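Local structure of LINE-1 retrotransposable element ORF1 protein (Homo sapiens, 2W7A) at residues L6-V11 and R63-R68; E32-L37 and E76-A81; V43-I48 and V67-V72. The protein binds single-stranded RNA and DNA as a nucleic acid chaperone essential for LINE-1 retrotransposition, this piece being its central RNA recognition motif domain. All coordinates share one frame; numbering follows the deposited sequence.

Contact 1 of 3, residues L6-V11 and R63-R68; sequences LRLIGV and RHIIVR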
# COMPACT_ATOMS: atom_id res chain seq x y z
N LEU A 6 2.85 -6.95 -0.05
CA LEU A 6 3.11 -6.15 -1.21
C LEU A 6 3.80 -4.87 -0.85
O LEU A 6 3.86 -4.50 0.33
CB LEU A 6 1.87 -5.89 -2.00
CG LEU A 6 0.74 -5.11 -1.47
CD1 LEU A 6 1.01 -3.63 -1.32
CD2 LEU A 6 -0.51 -5.27 -2.41
N ARG A 7 4.37 -4.24 -1.87
CA ARG A 7 5.01 -2.95 -1.75
C ARG A 7 4.12 -1.88 -2.37
O ARG A 7 3.66 -2.00 -3.50
CB ARG A 7 6.38 -2.94 -2.48
CG ARG A 7 7.45 -3.72 -1.77
CD ARG A 7 8.76 -3.86 -2.59
NE ARG A 7 9.71 -4.67 -1.82
CZ ARG A 7 10.60 -4.20 -0.94
NH1 ARG A 7 10.77 -2.91 -0.73
NH2 ARG A 7 11.39 -5.05 -0.30
N LEU A 8 3.94 -0.80 -1.64
CA LEU A 8 3.25 0.40 -2.06
C LEU A 8 4.32 1.45 -2.30
O LEU A 8 5.06 1.83 -1.37
CB LEU A 8 2.26 0.80 -0.98
CG LEU A 8 1.63 2.14 -0.97
CD1 LEU A 8 0.92 2.43 -2.29
CD2 LEU A 8 0.66 2.16 0.26
N ILE A 9 4.41 1.90 -3.54
CA ILE A 9 5.53 2.73 -4.02
C ILE A 9 5.03 4.12 -4.39
O ILE A 9 3.96 4.24 -5.01
CB ILE A 9 6.17 2.06 -5.26
CG1 ILE A 9 6.73 0.69 -4.88
CG2 ILE A 9 7.19 2.98 -5.90
CD1 ILE A 9 7.32 -0.09 -6.04
N GLY A 10 5.78 5.16 -4.01
CA GLY A 10 5.43 6.53 -4.38
C GLY A 10 4.59 7.37 -3.44
O GLY A 10 4.21 8.45 -3.82
N VAL A 11 4.34 6.90 -2.21
CA VAL A 11 3.57 7.65 -1.26
C VAL A 11 4.53 8.65 -0.60
O VAL A 11 5.53 8.25 -0.04
CB VAL A 11 2.93 6.75 -0.21
CG1 VAL A 11 2.17 7.57 0.83
CG2 VAL A 11 2.05 5.68 -0.89
N ARG A 63 10.47 6.07 0.95
CA ARG A 63 10.52 4.65 1.22
C ARG A 63 9.27 3.96 0.70
O ARG A 63 8.15 4.54 0.74
CB ARG A 63 10.65 4.39 2.70
CG ARG A 63 12.00 4.82 3.26
CD ARG A 63 12.01 4.80 4.76
NE ARG A 63 11.11 5.76 5.29
CZ ARG A 63 10.87 5.91 6.56
NH1 ARG A 63 11.42 5.10 7.44
NH2 ARG A 63 10.06 6.90 6.93
N HIS A 64 9.44 2.71 0.27
CA HIS A 64 8.29 1.86 0.04
C HIS A 64 7.58 1.58 1.34
O HIS A 64 8.18 1.64 2.41
CB HIS A 64 8.74 0.53 -0.57
CG HIS A 64 9.39 0.63 -1.91
ND1 HIS A 64 9.87 -0.47 -2.60
CD2 HIS A 64 9.59 1.69 -2.72
CE1 HIS A 64 10.35 -0.08 -3.76
NE2 HIS A 64 10.21 1.23 -3.86
N ILE A 65 6.29 1.29 1.25
CA ILE A 65 5.51 0.85 2.37
C ILE A 65 5.20 -0.63 2.13
O ILE A 65 4.66 -1.01 1.06
CB ILE A 65 4.19 1.66 2.47
CG1 ILE A 65 4.44 3.13 2.80
CG2 ILE A 65 3.20 1.03 3.47
CD1 ILE A 65 3.25 4.06 2.55
N ILE A 66 5.54 -1.48 3.11
CA ILE A 66 5.22 -2.89 3.02
C ILE A 66 3.91 -3.12 3.72
O ILE A 66 3.73 -2.73 4.87
CB ILE A 66 6.32 -3.76 3.68
CG1 ILE A 66 7.69 -3.41 3.09
CG2 ILE A 66 5.97 -5.23 3.54
CD1 ILE A 66 7.72 -3.42 1.59
N VAL A 67 2.98 -3.74 2.98
CA VAL A 67 1.66 -4.07 3.46
C VAL A 67 1.55 -5.60 3.53
O VAL A 67 1.71 -6.30 2.52
CB VAL A 67 0.60 -3.45 2.54
CG1 VAL A 67 -0.83 -3.77 3.08
CG2 VAL A 67 0.85 -1.96 2.33
N ARG A 68 1.33 -6.13 4.73
CA ARG A 68 1.25 -7.60 4.90
C ARG A 68 -0.22 -7.95 5.09
O ARG A 68 -0.89 -7.45 5.97
CB ARG A 68 2.07 -8.06 6.10
CG ARG A 68 2.06 -9.59 6.29
CD ARG A 68 3.10 -10.02 7.33
NE ARG A 68 3.23 -11.46 7.43
CZ ARG A 68 3.84 -12.09 8.43
NH1 ARG A 68 4.40 -11.41 9.43
NH2 ARG A 68 3.90 -13.42 8.43
O HOH W 1 5.62 4.52 -0.79
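Arg7 lies alongside Ile66 and reaches His64 where two central strands of the RNA recognition motif sheet, 5-9 and 64-69, run antiparallel. Leu6-Val67 and Leu8-Ile65 are hydrogen-bonded pairs, each closed by two N-H...O=C bonds; Arg7-Ile66 between them is a non-hydrogen-bonded pair. CB of Arg7 leaves the sheet on the same face as the side chain of Ile66. The first torsion puts CG anti to the carbonyl carbon (chi1 -73°), and CG then lies 3.4 Å from Ile66 CD1. From there the chain runs extended: CD passes 3.6 Å from His64 ND1, and NE is taken by a salt bridge to Asp100, at the end of the chain. At the tip, NH1 donates to His64 ND1 at 3.2 Å with an N-H...N angle of 156°. The guanidinium and imidazole planes stand 72° apart, and NH1 approaches the imidazole somewhat out of its plane. Ile66 CD1 lies over one face of the guanidinium, toward its rim. The His64 ring is covered in turn by Ile9, whose CG1 sits over the ring centre, 3.7 Å from the centroid, a CH-pi contact. Arg7 and Ile66 are on the face turned from the helices, which in canonical domains of this fold usually receives RNA; that it does so here is an inference.

The other face is apolar. Leu8 and Ile65 lie side by side, CD2 of the former 3.9 Å from CD1 of the latter, beneath Leu26 and Leu22 of helix 19-33. Past Ile9 the chains part, and a water joins them: it donates to Leu8 O (2.8 Å), which also takes Ile65 N, and to Arg63 O (3.0 Å), and accepts from Val11 N (3.1 Å).

Contact 2 of 3, residues E32-L37 and E76-A81; sequences ENFPNL and EKMLRA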
# COMPACT_ATOMS: atom_id res chain seq x y z
N GLU A 32 -10.46 4.56 -3.19
CA GLU A 32 -10.25 5.36 -4.39
C GLU A 32 -10.18 4.54 -5.67
O GLU A 32 -10.48 5.09 -6.75
CB GLU A 32 -9.01 6.25 -4.22
CG GLU A 32 -8.76 7.29 -5.29
CD GLU A 32 -7.71 8.35 -4.90
OE1 GLU A 32 -7.42 8.53 -3.65
OE2 GLU A 32 -7.18 9.01 -5.85
N ASN A 33 -9.78 3.27 -5.56
CA ASN A 33 -9.46 2.46 -6.72
C ASN A 33 -10.18 1.16 -6.91
O ASN A 33 -10.35 0.73 -8.06
CB ASN A 33 -7.96 2.12 -6.70
CG ASN A 33 -7.09 3.37 -6.77
OD1 ASN A 33 -6.87 3.94 -7.86
ND2 ASN A 33 -6.60 3.83 -5.61
N PHE A 34 -10.64 0.54 -5.83
CA PHE A 34 -11.11 -0.86 -5.88
C PHE A 34 -12.49 -0.97 -5.20
O PHE A 34 -12.60 -1.45 -4.05
CB PHE A 34 -10.12 -1.75 -5.17
CG PHE A 34 -8.72 -1.63 -5.71
CD1 PHE A 34 -8.47 -1.73 -7.07
CD2 PHE A 34 -7.65 -1.35 -4.86
CE1 PHE A 34 -7.19 -1.55 -7.57
CE2 PHE A 34 -6.34 -1.21 -5.39
CZ PHE A 34 -6.13 -1.29 -6.71
N PRO A 35 -13.53 -0.48 -5.87
CA PRO A 35 -14.84 -0.38 -5.22
C PRO A 35 -15.44 -1.70 -4.74
O PRO A 35 -16.21 -1.70 -3.78
CB PRO A 35 -15.71 0.33 -6.30
CG PRO A 35 -15.02 -0.03 -7.65
CD PRO A 35 -13.55 0.05 -7.25
N ASN A 36 -15.19 -2.80 -5.44
CA ASN A 36 -15.76 -4.05 -4.97
C ASN A 36 -15.05 -4.51 -3.71
O ASN A 36 -15.68 -4.98 -2.79
CB ASN A 36 -15.80 -5.06 -6.09
CG ASN A 36 -16.88 -4.67 -7.16
OD1 ASN A 36 -17.94 -4.14 -6.83
ND2 ASN A 36 -16.59 -4.93 -8.36
N LEU A 37 -13.75 -4.35 -3.64
CA LEU A 37 -13.05 -4.63 -2.40
C LEU A 37 -13.54 -3.67 -1.27
O LEU A 37 -13.73 -4.10 -0.13
CB LEU A 37 -11.55 -4.50 -2.64
CG LEU A 37 -10.84 -5.51 -3.51
CD1 LEU A 37 -9.34 -5.16 -3.46
CD2 LEU A 37 -11.12 -6.91 -3.03
N GLU A 76 -2.82 -11.12 -3.72
CA GLU A 76 -2.71 -11.36 -5.16
C GLU A 76 -3.86 -10.70 -5.90
O GLU A 76 -3.68 -10.22 -7.02
CB GLU A 76 -2.67 -12.88 -5.43
CG GLU A 76 -1.39 -13.52 -4.92
CD GLU A 76 -1.21 -14.95 -5.23
OE1 GLU A 76 -1.99 -15.47 -6.05
OE2 GLU A 76 -0.32 -15.56 -4.57
N LYS A 77 -5.04 -10.75 -5.32
CA LYS A 77 -6.20 -10.07 -5.92
C LYS A 77 -5.93 -8.59 -6.08
O LYS A 77 -6.23 -7.99 -7.15
CB LYS A 77 -7.43 -10.29 -5.06
CG LYS A 77 -8.76 -9.81 -5.63
CD LYS A 77 -9.93 -10.19 -4.66
CE LYS A 77 -9.97 -11.64 -4.24
NZ LYS A 77 -9.36 -11.90 -2.88
N MSE A 78 -5.41 -7.92 -5.03
CA MSE A 78 -5.13 -6.49 -5.12
C MSE A 78 -4.07 -6.19 -6.19
O MSE A 78 -4.18 -5.24 -6.96
CB MSE A 78 -4.62 -5.98 -3.76
CG MSE A 78 -4.12 -4.55 -3.81
SE MSE A 78 -4.59 -3.46 -2.27
CE MSE A 78 -6.32 -4.17 -2.51
N LEU A 79 -3.02 -7.03 -6.22
CA LEU A 79 -1.98 -6.84 -7.21
C LEU A 79 -2.54 -6.98 -8.64
O LEU A 79 -2.21 -6.18 -9.53
CB LEU A 79 -0.81 -7.75 -6.95
CG LEU A 79 0.08 -7.38 -5.80
CD1 LEU A 79 1.12 -8.46 -5.57
CD2 LEU A 79 0.77 -6.04 -6.03
N ARG A 80 -3.38 -8.00 -8.88
CA ARG A 80 -3.92 -8.23 -10.20
C ARG A 80 -4.81 -7.06 -10.57
O ARG A 80 -4.80 -6.64 -11.74
CB ARG A 80 -4.75 -9.54 -10.23
CG ARG A 80 -3.97 -10.83 -10.34
CD ARG A 80 -4.86 -11.91 -10.95
NE ARG A 80 -6.12 -12.06 -10.24
CZ ARG A 80 -6.23 -12.65 -9.05
NH1 ARG A 80 -5.18 -13.20 -8.52
NH2 ARG A 80 -7.41 -12.78 -8.46
N ALA A 81 -5.64 -6.59 -9.65
CA ALA A 81 -6.53 -5.47 -9.94
C ALA A 81 -5.72 -4.22 -10.30
O ALA A 81 -6.05 -3.49 -11.23
CB ALA A 81 -7.42 -5.23 -8.75
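Ala81 N donates to Lys77 O at 2.9 Å, a turn of helix 72-85 that carries the three residues met by Phe34 and Leu37. No hydrogen bond crosses between 32-37 and 76-81; the contact is made by apolar groups. Phe34 stands where helix 19-33 ends, and it is also the N-cap residue of helix 35-40; it lies at the junction of the two helices, and its CB points toward helix 72-85. CE1 of the ring meets Ala81 CB at 3.9 Å, with CD1 almost as near, and at the other flank of the ring CD2 lies 3.9 Å from Met78 CE. Both methyls approach obliquely from one side of the ring plane, while Asn33 CB covers the other face, 3.7 Å above the plane and over the ring centre.

In the RNA recognition motif two helices pack on one face of the sheet, and here the end of the first, together with the extra turn 35-40, closes against the second. Met78, present as selenomethionine, is the residue between them; it has two deposited conformers, and its contacts are those of the one given. Its selenium lies 5.2 Å from the Phe34 ring centroid and 58° off the normal, an oblique Met-aromatic contact, and the two side chains cross at about a right angle. The chain is bent at chi2 and chi3, which brings the terminal methyl to Leu37 CD1, a carbon pair whose unusual closeness is doubtful. Toward the sheet, Phe34 and Met78 both touch Leu97 of strand 93-99. Asn33 ND2 donates to Ile29 O within helix 19-33 and to Thr89 O of strand 88-90. Leu37 CD2 also lies 3.9 Å from Lys77 CD.

Contact 3 of 3, residues V43-I48 and V67-V72; sequences VQIQEI and VRFTKV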
# COMPACT_ATOMS: atom_id res chain seq x y z
N VAL A 43 -10.68 -6.86 3.39
CA VAL A 43 -9.25 -6.80 3.23
C VAL A 43 -8.76 -6.70 4.69
O VAL A 43 -9.11 -5.77 5.42
CB VAL A 43 -8.81 -5.56 2.41
CG1 VAL A 43 -7.35 -5.63 2.03
CG2 VAL A 43 -9.69 -5.26 1.13
N GLN A 44 -8.00 -7.69 5.12
CA GLN A 44 -7.59 -7.84 6.49
C GLN A 44 -6.11 -7.52 6.46
O GLN A 44 -5.29 -8.39 6.50
CB GLN A 44 -7.88 -9.29 6.95
CG GLN A 44 -9.26 -9.83 6.45
CD GLN A 44 -9.50 -11.32 6.74
OE1 GLN A 44 -9.63 -11.70 7.90
NE2 GLN A 44 -9.57 -12.15 5.70
N ILE A 45 -5.79 -6.25 6.31
CA ILE A 45 -4.40 -5.85 6.27
C ILE A 45 -3.98 -6.01 7.73
O ILE A 45 -4.68 -5.57 8.66
CB ILE A 45 -4.28 -4.46 5.65
CG1 ILE A 45 -4.43 -4.62 4.12
CG2 ILE A 45 -2.93 -3.80 5.99
CD1 ILE A 45 -4.78 -3.35 3.35
N GLN A 46 -2.92 -6.79 7.93
CA GLN A 46 -2.30 -7.00 9.25
C GLN A 46 -1.25 -6.00 9.76
O GLN A 46 -1.23 -5.65 10.92
CB GLN A 46 -1.55 -8.29 9.23
CG GLN A 46 -2.44 -9.50 9.22
CD GLN A 46 -1.67 -10.78 9.34
OE1 GLN A 46 -0.47 -10.82 9.07
NE2 GLN A 46 -2.35 -11.84 9.75
N GLU A 47 -0.27 -5.69 8.93
CA GLU A 47 0.75 -4.72 9.33
C GLU A 47 1.06 -3.84 8.15
O GLU A 47 1.02 -4.31 7.04
CB GLU A 47 2.03 -5.42 9.75
CG GLU A 47 2.94 -4.53 10.59
CD GLU A 47 4.04 -5.30 11.23
OE1 GLU A 47 4.35 -6.41 10.74
OE2 GLU A 47 4.60 -4.79 12.22
N ILE A 48 1.42 -2.59 8.42
CA ILE A 48 1.69 -1.56 7.40
C ILE A 48 2.89 -0.76 7.91
O ILE A 48 2.76 -0.10 8.93
CB ILE A 48 0.55 -0.49 7.19
CG1 ILE A 48 -0.80 -1.09 6.83
CG2 ILE A 48 0.93 0.50 6.07
CD1 ILE A 48 -1.92 -0.11 6.88
N VAL A 67 2.98 -3.74 2.98
CA VAL A 67 1.66 -4.07 3.46
C VAL A 67 1.55 -5.60 3.53
O VAL A 67 1.71 -6.30 2.52
CB VAL A 67 0.60 -3.45 2.54
CG1 VAL A 67 -0.83 -3.77 3.08
CG2 VAL A 67 0.85 -1.96 2.33
N ARG A 68 1.33 -6.13 4.73
CA ARG A 68 1.25 -7.60 4.90
C ARG A 68 -0.22 -7.95 5.09
O ARG A 68 -0.89 -7.45 5.97
CB ARG A 68 2.07 -8.06 6.10
CG ARG A 68 2.06 -9.59 6.29
CD ARG A 68 3.10 -10.02 7.33
NE ARG A 68 3.23 -11.46 7.43
CZ ARG A 68 3.84 -12.09 8.43
NH1 ARG A 68 4.40 -11.41 9.43
NH2 ARG A 68 3.90 -13.42 8.43
N PHE A 69 -0.73 -8.79 4.19
CA PHE A 69 -2.10 -9.21 4.19
C PHE A 69 -2.24 -10.49 5.00
O PHE A 69 -1.30 -11.29 5.06
CB PHE A 69 -2.56 -9.47 2.76
CG PHE A 69 -2.78 -8.23 1.97
CD1 PHE A 69 -1.73 -7.54 1.43
CD2 PHE A 69 -4.04 -7.76 1.74
CE1 PHE A 69 -1.94 -6.39 0.69
CE2 PHE A 69 -4.25 -6.61 0.99
CZ PHE A 69 -3.18 -5.93 0.51
N THR A 70 -3.40 -10.66 5.62
CA THR A 70 -3.69 -11.91 6.33
C THR A 70 -3.77 -13.07 5.34
O THR A 70 -3.32 -14.20 5.64
CB THR A 70 -5.01 -11.76 7.11
OG1 THR A 70 -4.88 -10.64 8.02
CG2 THR A 70 -5.39 -13.03 7.85
N LYS A 71 -4.35 -12.79 4.17
CA LYS A 71 -4.57 -13.83 3.14
C LYS A 71 -3.73 -13.56 1.90
O LYS A 71 -3.82 -12.47 1.33
CB LYS A 71 -6.05 -13.92 2.75
CG LYS A 71 -6.92 -14.48 3.90
CD LYS A 71 -8.35 -14.72 3.48
CE LYS A 71 -8.47 -15.85 2.46
NZ LYS A 71 -7.98 -17.15 3.00
N VAL A 72 -2.92 -14.54 1.51
CA VAL A 72 -2.14 -14.42 0.28
C VAL A 72 -3.05 -14.23 -0.92
O VAL A 72 -2.74 -13.46 -1.83
CB VAL A 72 -1.21 -15.66 0.11
CG1 VAL A 72 -0.46 -15.63 -1.20
CG2 VAL A 72 -0.26 -15.73 1.29
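A classic beta bulge joins Gln46 and Glu47 of edge strand 45-51 to Arg68 of strand 64-69. Gln46 N donates to Arg68 O at 2.9 Å, and Arg68 N to Glu47 O at 3.0 Å with an almost straight N-H...O angle of 178°. One residue faces two because of a helix-like backbone turn at Gln46, and the register shifts by one between the Ile45-Phe69 and Ile48-Val67 pairs.

Beyond the bulge the chains stay joined at Gln44 O, which is gripped twice by Thr70. Its hydroxyl OG1 donates at 2.7 Å, tilted from the carbonyl plane, and its N donates at 3.1 Å. OG1 is anti to the carbonyl carbon of its own residue, beside its own N (chi1 -57°), and both donors can therefore reach a single oxygen. Lys71, next along, is the N-cap residue of helix 72-85.

In the RNA recognition motif such a strand pair shows one face to the helices. Here Ile45, Val67, Ile48 and Phe69 form that face. Ile45 CG1 hangs over the Phe69 ring, displaced toward its rim, 4.1 Å from the centroid in a CH-pi contact, while CG2 of Ile45 touches Val67 CG1 at 3.6 Å. Leu26 of helix 19-33 meets Ile45, and Met74 and Met78 of helix 72-85 meet Phe69. In the given conformer of Arg68, Gln46 OE1 lies loosely over one face of the guanidinium, the amide and guanidinium planes 74° apart.

Overall arrangement
Contacts 1 and 3 share strand 64-69, which pairs with strand 5-9 on one side and with strand 45-51 on the other; their centres are about 12 Å apart. They merge on the helix-facing side, where Leu6 CD2 comes within 3.6 Å of Phe69 CE1 and, in the given conformer of Ile48, Ile65 CG2 within 3.5 Å of Ile48 CG2. Contact 2, its centre about 15 Å from that of contact 1 and 13 Å from that of contact 3, joins the helices above this face. Leu6 CD2 reaches Leu79 CD2 at 3.9 Å, tying sheet to helix 72-85. The other face, bearing Arg7 and Arg68, is probably the nucleic acid side, as in related domains.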